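Local structure of multi-copper Oxidase CueO (Ochrobactrum, 6EVG) at residues A[35-40]-A[76-81]; A[91-96]-A[127-132]; A[95-100]-A[117-122]. The protein acts as a laccase-like multicopper oxidase on lignin model compounds and lignosulfonate, probably passing the electrons it takes from them to dioxygen. One frame throughout, in Å; residues are numbered along the deposited sequence.

Contact 1. Residues A[35-40]-A[76-81]; sequences GVVKLK and VTLSVE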
# COMPACT_ATOMS: atom_id res chain seq x y z
N GLY A 35 13.07 17.16 15.82
CA GLY A 35 12.72 16.81 14.46
C GLY A 35 12.77 15.32 14.14
O GLY A 35 12.77 14.95 12.97
N VAL A 36 12.83 14.49 15.18
CA VAL A 36 13.05 13.03 14.99
C VAL A 36 11.71 12.28 15.16
O VAL A 36 10.93 12.61 16.05
CB VAL A 36 14.07 12.54 16.02
CG1 VAL A 36 14.32 11.07 15.85
CG2 VAL A 36 15.39 13.30 15.83
N VAL A 37 11.57 11.25 14.34
CA VAL A 37 10.56 10.20 14.48
C VAL A 37 11.29 8.89 14.68
O VAL A 37 12.02 8.46 13.78
CB VAL A 37 9.65 10.16 13.24
CG1 VAL A 37 8.72 8.93 13.29
CG2 VAL A 37 8.82 11.42 13.11
N LYS A 38 11.07 8.23 15.81
CA LYS A 38 11.76 6.99 16.12
C LYS A 38 10.90 5.76 15.80
O LYS A 38 9.74 5.67 16.22
CB LYS A 38 12.13 6.99 17.61
CG LYS A 38 13.14 8.04 18.01
CD LYS A 38 13.51 8.07 19.50
CE LYS A 38 14.38 9.27 19.79
NZ LYS A 38 14.76 9.25 21.21
N LEU A 39 11.48 4.85 15.00
CA LEU A 39 10.77 3.65 14.51
C LEU A 39 11.64 2.44 14.77
O LEU A 39 12.68 2.27 14.16
CB LEU A 39 10.53 3.77 13.01
CG LEU A 39 9.72 5.00 12.57
CD1 LEU A 39 9.79 5.14 11.03
CD2 LEU A 39 8.27 4.90 13.03
N LYS A 40 11.22 1.54 15.65
CA LYS A 40 12.00 0.38 16.04
C LYS A 40 11.30 -0.88 15.53
O LYS A 40 10.19 -1.21 15.98
CB LYS A 40 12.20 0.32 17.55
CG LYS A 40 13.06 -0.90 17.96
CD LYS A 40 13.24 -1.01 19.45
CE LYS A 40 13.96 -2.30 19.85
NZ LYS A 40 14.18 -2.22 21.32
N VAL A 76 12.55 16.13 8.62
CA VAL A 76 12.39 15.13 9.65
C VAL A 76 13.49 14.10 9.53
O VAL A 76 13.85 13.67 8.43
CB VAL A 76 11.03 14.41 9.52
CG1 VAL A 76 10.77 13.71 8.21
CG2 VAL A 76 10.76 13.35 10.55
N THR A 77 14.00 13.66 10.68
CA THR A 77 14.88 12.51 10.75
C THR A 77 14.02 11.27 11.01
O THR A 77 13.36 11.19 12.06
CB THR A 77 15.92 12.65 11.81
OG1 THR A 77 16.73 13.80 11.52
CG2 THR A 77 16.82 11.41 11.87
N LEU A 78 14.01 10.33 10.07
CA LEU A 78 13.31 9.05 10.24
C LEU A 78 14.31 8.06 10.81
O LEU A 78 15.12 7.49 10.08
CB LEU A 78 12.71 8.59 8.90
CG LEU A 78 11.66 9.52 8.31
CD1 LEU A 78 11.27 9.11 6.90
CD2 LEU A 78 10.41 9.62 9.18
N SER A 79 14.31 7.95 12.14
CA SER A 79 15.31 7.19 12.87
C SER A 79 14.84 5.77 13.02
O SER A 79 14.00 5.47 13.90
CB SER A 79 15.56 7.81 14.22
OG SER A 79 16.53 7.10 14.93
N VAL A 80 15.36 4.85 12.20
CA VAL A 80 14.92 3.46 12.14
C VAL A 80 15.93 2.59 12.88
O VAL A 80 17.12 2.59 12.57
CB VAL A 80 14.78 2.97 10.70
CG1 VAL A 80 14.24 1.54 10.67
CG2 VAL A 80 13.87 3.91 9.89
N GLU A 81 15.50 1.85 13.86
CA GLU A 81 16.35 0.89 14.58
C GLU A 81 15.89 -0.53 14.26
O GLU A 81 14.69 -0.82 14.35
CB GLU A 81 16.24 1.12 16.06
CG GLU A 81 16.99 0.17 16.92
CD GLU A 81 16.97 0.47 18.41
OE1 GLU A 81 16.51 1.52 18.85
OE2 GLU A 81 17.45 -0.38 19.17
O HOH W 1 15.76 16.33 12.48

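Contact 2. Residues A[91-96]-A[127-132]; sequences HWHGLF and FNWFHP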
# COMPACT_ATOMS: atom_id res chain seq x y z
N HIS A 91 10.87 0.79 3.08
CA HIS A 91 10.58 1.58 1.89
C HIS A 91 9.47 2.59 2.22
O HIS A 91 8.43 2.20 2.75
CB HIS A 91 10.14 0.64 0.73
CG HIS A 91 9.46 1.27 -0.43
ND1 HIS A 91 9.90 2.38 -1.08
CD2 HIS A 91 8.33 0.86 -1.10
CE1 HIS A 91 9.05 2.66 -2.08
NE2 HIS A 91 8.10 1.74 -2.11
N TRP A 92 9.74 3.85 1.92
CA TRP A 92 8.82 4.95 2.18
C TRP A 92 7.87 5.01 0.96
O TRP A 92 8.09 5.76 -0.00
CB TRP A 92 9.57 6.26 2.40
CG TRP A 92 10.71 6.20 3.35
CD1 TRP A 92 11.99 6.50 3.05
CD2 TRP A 92 10.68 5.86 4.74
NE1 TRP A 92 12.80 6.33 4.14
CE2 TRP A 92 12.04 5.92 5.20
CE3 TRP A 92 9.69 5.50 5.66
CZ2 TRP A 92 12.38 5.62 6.52
CZ3 TRP A 92 10.03 5.20 6.95
CH2 TRP A 92 11.38 5.26 7.37
N HIS A 93 6.84 4.17 1.02
CA HIS A 93 5.90 3.88 -0.09
C HIS A 93 4.91 5.03 -0.23
O HIS A 93 3.92 5.11 0.50
CB HIS A 93 5.26 2.54 0.22
CG HIS A 93 4.48 1.93 -0.90
ND1 HIS A 93 4.46 0.55 -1.06
CD2 HIS A 93 3.64 2.49 -1.80
CE1 HIS A 93 3.62 0.29 -2.05
NE2 HIS A 93 3.10 1.43 -2.52
N GLY A 94 5.21 5.91 -1.18
CA GLY A 94 4.46 7.12 -1.41
C GLY A 94 5.14 8.41 -1.04
O GLY A 94 4.72 9.49 -1.43
N LEU A 95 6.23 8.31 -0.27
CA LEU A 95 6.99 9.51 0.07
C LEU A 95 7.88 9.91 -1.08
O LEU A 95 8.38 9.04 -1.82
CB LEU A 95 7.85 9.23 1.34
CG LEU A 95 8.27 10.43 2.15
CD1 LEU A 95 7.01 11.09 2.79
CD2 LEU A 95 9.26 10.05 3.21
N PHE A 96 8.05 11.22 -1.29
CA PHE A 96 8.92 11.69 -2.39
C PHE A 96 10.31 11.97 -1.82
O PHE A 96 10.53 12.97 -1.12
CB PHE A 96 8.40 12.95 -3.04
CG PHE A 96 7.18 12.81 -3.93
CD1 PHE A 96 6.28 11.77 -3.86
CD2 PHE A 96 6.91 13.84 -4.82
CE1 PHE A 96 5.15 11.73 -4.69
CE2 PHE A 96 5.78 13.79 -5.64
CZ PHE A 96 4.92 12.74 -5.57
N PHE A 127 -1.87 10.01 1.70
CA PHE A 127 -1.86 8.88 2.65
C PHE A 127 -0.93 7.81 2.11
O PHE A 127 -1.26 7.14 1.14
CB PHE A 127 -3.29 8.37 2.84
CG PHE A 127 -3.43 7.15 3.70
CD1 PHE A 127 -2.91 7.08 4.98
CD2 PHE A 127 -4.13 6.04 3.29
CE1 PHE A 127 -3.09 5.97 5.78
CE2 PHE A 127 -4.29 4.92 4.07
CZ PHE A 127 -3.80 4.90 5.32
N ASN A 128 0.22 7.71 2.75
CA ASN A 128 1.34 6.83 2.36
C ASN A 128 1.59 5.80 3.42
O ASN A 128 0.89 5.76 4.46
CB ASN A 128 2.56 7.69 2.03
CG ASN A 128 2.17 8.81 1.08
OD1 ASN A 128 1.75 8.53 -0.05
ND2 ASN A 128 2.31 10.04 1.53
N TRP A 129 2.60 4.95 3.24
CA TRP A 129 2.88 3.90 4.21
C TRP A 129 4.32 3.46 4.08
O TRP A 129 5.07 3.97 3.25
CB TRP A 129 1.88 2.75 4.14
CG TRP A 129 1.96 1.90 2.91
CD1 TRP A 129 1.81 2.24 1.61
CD2 TRP A 129 2.08 0.47 2.93
NE1 TRP A 129 1.85 1.11 0.81
CE2 TRP A 129 2.04 0.01 1.61
CE3 TRP A 129 2.24 -0.48 3.96
CZ2 TRP A 129 2.11 -1.35 1.29
CZ3 TRP A 129 2.31 -1.81 3.66
CH2 TRP A 129 2.23 -2.25 2.31
N PHE A 130 4.72 2.49 4.92
CA PHE A 130 6.09 2.00 4.86
C PHE A 130 6.15 0.59 5.35
O PHE A 130 5.33 0.17 6.20
CB PHE A 130 7.08 2.94 5.61
CG PHE A 130 6.70 3.32 6.98
CD1 PHE A 130 7.11 2.61 8.09
CD2 PHE A 130 5.96 4.48 7.23
CE1 PHE A 130 6.80 3.03 9.39
CE2 PHE A 130 5.61 4.89 8.53
CZ PHE A 130 6.05 4.16 9.58
N HIS A 131 7.12 -0.17 4.84
CA HIS A 131 7.16 -1.61 5.06
C HIS A 131 8.49 -2.11 4.50
O HIS A 131 9.15 -1.40 3.75
CB HIS A 131 5.98 -2.27 4.34
CG HIS A 131 5.96 -1.98 2.87
ND1 HIS A 131 6.75 -2.66 1.96
CD2 HIS A 131 5.34 -1.02 2.17
CE1 HIS A 131 6.54 -2.13 0.76
NE2 HIS A 131 5.65 -1.16 0.86
N PRO A 132 8.86 -3.35 4.82
CA PRO A 132 10.17 -3.87 4.32
C PRO A 132 10.13 -4.03 2.82
O PRO A 132 9.09 -4.29 2.20
CB PRO A 132 10.31 -5.22 5.00
CG PRO A 132 9.45 -5.09 6.25
CD PRO A 132 8.29 -4.28 5.77

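Contact 3. Residues A[95-100]-A[117-122]; sequences LFVPSI and PEVKIQ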
# COMPACT_ATOMS: atom_id res chain seq x y z
N LEU A 95 6.23 8.31 -0.27
CA LEU A 95 6.99 9.51 0.07
C LEU A 95 7.88 9.91 -1.08
O LEU A 95 8.38 9.04 -1.82
CB LEU A 95 7.85 9.23 1.34
CG LEU A 95 8.27 10.43 2.15
CD1 LEU A 95 7.01 11.09 2.79
CD2 LEU A 95 9.26 10.05 3.21
N PHE A 96 8.05 11.22 -1.29
CA PHE A 96 8.92 11.69 -2.39
C PHE A 96 10.31 11.97 -1.82
O PHE A 96 10.53 12.97 -1.12
CB PHE A 96 8.40 12.95 -3.04
CG PHE A 96 7.18 12.81 -3.93
CD1 PHE A 96 6.28 11.77 -3.86
CD2 PHE A 96 6.91 13.84 -4.82
CE1 PHE A 96 5.15 11.73 -4.69
CE2 PHE A 96 5.78 13.79 -5.64
CZ PHE A 96 4.92 12.74 -5.57
N VAL A 97 11.25 11.07 -2.15
CA VAL A 97 12.66 11.20 -1.75
C VAL A 97 13.55 10.73 -2.88
O VAL A 97 13.18 9.83 -3.63
CB VAL A 97 12.98 10.41 -0.46
CG1 VAL A 97 12.32 11.01 0.76
CG2 VAL A 97 12.69 8.91 -0.59
N PRO A 98 14.77 11.24 -2.92
CA PRO A 98 15.78 10.59 -3.76
C PRO A 98 16.10 9.21 -3.22
O PRO A 98 15.90 8.93 -2.04
CB PRO A 98 17.01 11.50 -3.67
CG PRO A 98 16.82 12.25 -2.43
CD PRO A 98 15.33 12.34 -2.14
N SER A 99 16.60 8.34 -4.11
CA SER A 99 16.77 6.94 -3.72
C SER A 99 17.75 6.74 -2.58
O SER A 99 17.61 5.76 -1.84
CB SER A 99 17.17 6.08 -4.90
OG SER A 99 18.52 6.39 -5.29
N ILE A 100 18.68 7.65 -2.38
CA ILE A 100 19.63 7.50 -1.26
C ILE A 100 18.96 7.63 0.10
O ILE A 100 19.59 7.31 1.10
CB ILE A 100 20.77 8.55 -1.37
CG1 ILE A 100 20.29 9.99 -1.36
CG2 ILE A 100 21.70 8.15 -2.52
CD1 ILE A 100 21.40 11.01 -1.06
N PRO A 117 17.92 8.35 7.90
CA PRO A 117 17.81 9.31 6.80
C PRO A 117 17.07 10.59 7.22
O PRO A 117 16.08 10.53 7.98
CB PRO A 117 17.03 8.54 5.74
CG PRO A 117 16.24 7.55 6.53
CD PRO A 117 17.15 7.11 7.65
N GLU A 118 17.53 11.71 6.69
CA GLU A 118 16.93 13.00 6.95
C GLU A 118 16.21 13.48 5.70
O GLU A 118 16.83 13.65 4.65
CB GLU A 118 18.01 13.99 7.34
CG GLU A 118 18.74 13.57 8.61
CD GLU A 118 19.90 14.45 9.00
OE1 GLU A 118 20.14 15.50 8.36
OE2 GLU A 118 20.54 14.08 10.03
N VAL A 119 14.91 13.66 5.80
CA VAL A 119 14.03 13.97 4.65
C VAL A 119 13.44 15.34 4.78
O VAL A 119 12.91 15.71 5.82
CB VAL A 119 12.90 12.91 4.54
CG1 VAL A 119 11.92 13.29 3.47
CG2 VAL A 119 13.48 11.51 4.39
N LYS A 120 13.43 16.05 3.67
CA LYS A 120 12.77 17.34 3.55
C LYS A 120 11.53 17.13 2.70
O LYS A 120 11.63 16.85 1.49
CB LYS A 120 13.74 18.34 2.93
CG LYS A 120 13.18 19.75 2.94
CD LYS A 120 14.09 20.78 2.25
CE LYS A 120 15.31 21.10 2.99
NZ LYS A 120 16.11 22.15 2.31
N ILE A 121 10.37 17.23 3.31
CA ILE A 121 9.10 16.88 2.65
C ILE A 121 8.64 18.00 1.71
O ILE A 121 8.54 19.14 2.13
CB ILE A 121 8.03 16.62 3.72
CG1 ILE A 121 8.45 15.52 4.73
CG2 ILE A 121 6.71 16.31 3.06
CD1 ILE A 121 8.61 14.15 4.19
N GLN A 122 8.37 17.62 0.45
CA GLN A 122 7.76 18.58 -0.49
C GLN A 122 7.01 17.76 -1.53
O GLN A 122 7.58 17.24 -2.48
CB GLN A 122 8.79 19.50 -1.13
CG GLN A 122 8.14 20.57 -1.98
CD GLN A 122 9.06 21.52 -2.67
OE1 GLN A 122 10.11 21.93 -2.15
NE2 GLN A 122 8.68 21.94 -3.89
O HOH W 2 8.61 14.78 0.10
O HOH W 3 12.38 14.94 -0.41

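Contact 1. Residues A[35-40]-A[76-81]
V37 and V76 meet methyl to methyl, CG2 of V37 lying 3.7 Å from CG2 of V76 where the two side chains cross obliquely. CG2 of V76, anti to its own backbone N, also leans against G35 O. On the same face L78 brings CD2 to within 4.2 Å of CB of V37, while L39 and V80 follow further along. These branched aliphatic residues suit a buried face: V37 continues onto V68 and V76 onto L70. The backbones form a parallel pair in one sheet of a cupredoxin-type beta sandwich, the domain from which multicopper oxidases are built. V37 and L39 each use both N and O, as parallel pairing requires; V37 N is bonded to T77 O at 2.9 Å. G35 O completes the pattern by accepting T77 N, and glycine fits there because a CB would jam against the preceding carbonyl O. The other face is looser and wetter. CG1 of V36 lies 3.8 Å from CB of S79, and one water joins T77 OG1 (2.9 Å), with a weak bond to G35 O. Beyond them K40 and E81, both exposed, run extended side by side, their opposite charges close enough to attract but too far apart for a salt bridge, with K40 NZ 4.3 Å from E81 OE2.

Contact 2. Residues A[91-96]-A[127-132]
W129 NE1 lies over the centre of one face of the H93 ring, 3.2 Å above its plane, that ring and the five-membered ring of W129 being inclined at 36°. At the edge of H93 comes H131 NE2, hydrogen-bonded to ND1 of H93 at 2.8 Å. The W129 face turned to H93 also receives CB of H93 in a CH-pi contact and, toward its rim, H131 CD2, 3.2 Å above the plane. The sequence HWHG here and the histidine after W129 and F130 belong to motifs that, in multicopper oxidases, supply the trinuclear copper cluster; the copper ion bound here lies about 13 Å from the H93 side chain, H91 NE2 is bonded to H437, and H93 NE2 to T463 OG1. An alanine at H93 would probably leave H131 NE2 and T463 OG1 without this partner and uncover the NE1 end of W129. On the opposite face of the sheet W92, its indole N held by L101 O, turns its edge to the face of F130, CZ3 standing 3.8 Å above that ring. The strands are antiparallel, with H91 N to H131 O (2.9 Å) and W129 N to H93 O the firm bonds. In the type II turn from W92 to L95, a CB on G94 would clash with N128 OD1, which accepts from R269 while N128 ND2 is bonded to S126 OG; OD1 stands 3.3 Å from G94 CA.

Contact 3. Residues A[95-100]-A[117-122]
L95 and I121 cross at about a right angle, touching only through their ends, CD1 of L95 to CD1 of I121 at 3.7 Å. In I121 CG1 stands anti to the carbonyl carbon, and chi2 (-65°) then bends CD1 back, bringing the tip nearer to the loop than the CB direction alone would. L95 sends its other branch, CD2, to within 4.2 Å of CG1 of V119. That same CG1 is met more closely by V97, which crosses V119 at about a right angle. V97 CG1, anti to the carbonyl carbon (chi1 -69°), lies 3.6 Å from CG1 of V119 and 3.8 Å from its CG2, so one methyl rests against two. With two branches at CB, valine can fill such a place without a long flexible chain. The contact joins the loop leaving strand 91-93 to the edge strand 114-120, and so links the two sheets of a cupredoxin-type sandwich: L95 and I121 both continue onto V152 of the other sheet. The backbones stand too far apart to pair, and two waters fill in. F96 O accepts from both; one water takes the N-H of Q122 (2.9 Å), the other donates to K120 O (2.8 Å). A chi1 of -73° sets CG of F96 anti to the carbonyl carbon; CD2 of its ring comes to 4.2 Å from Q122 O, and the ring makes a cation-pi contact with R478.

In the fold
Along the chain contact 1 closes before contacts 2 and 3 open; these two share L95 and F96, and all lie in the N-terminal cupredoxin-type domain. Contact 1 belongs to the four-stranded sheet that ends in strand 114-120, which contact 3 uses and which pairs with strand 75-82 by backbone bonds. Contact 2 lies at the edge of the facing five-stranded sheet. The centres of contacts 1 and 2 are about 14 Å apart, those of 1 and 3 about 13 Å, and those of 2 and 3 about 11 Å. L39, L78 and V80 pack on W92 between the sheets, and L39 also on F130, so the hydrophobic core backs directly onto the strand that carries the histidine motif.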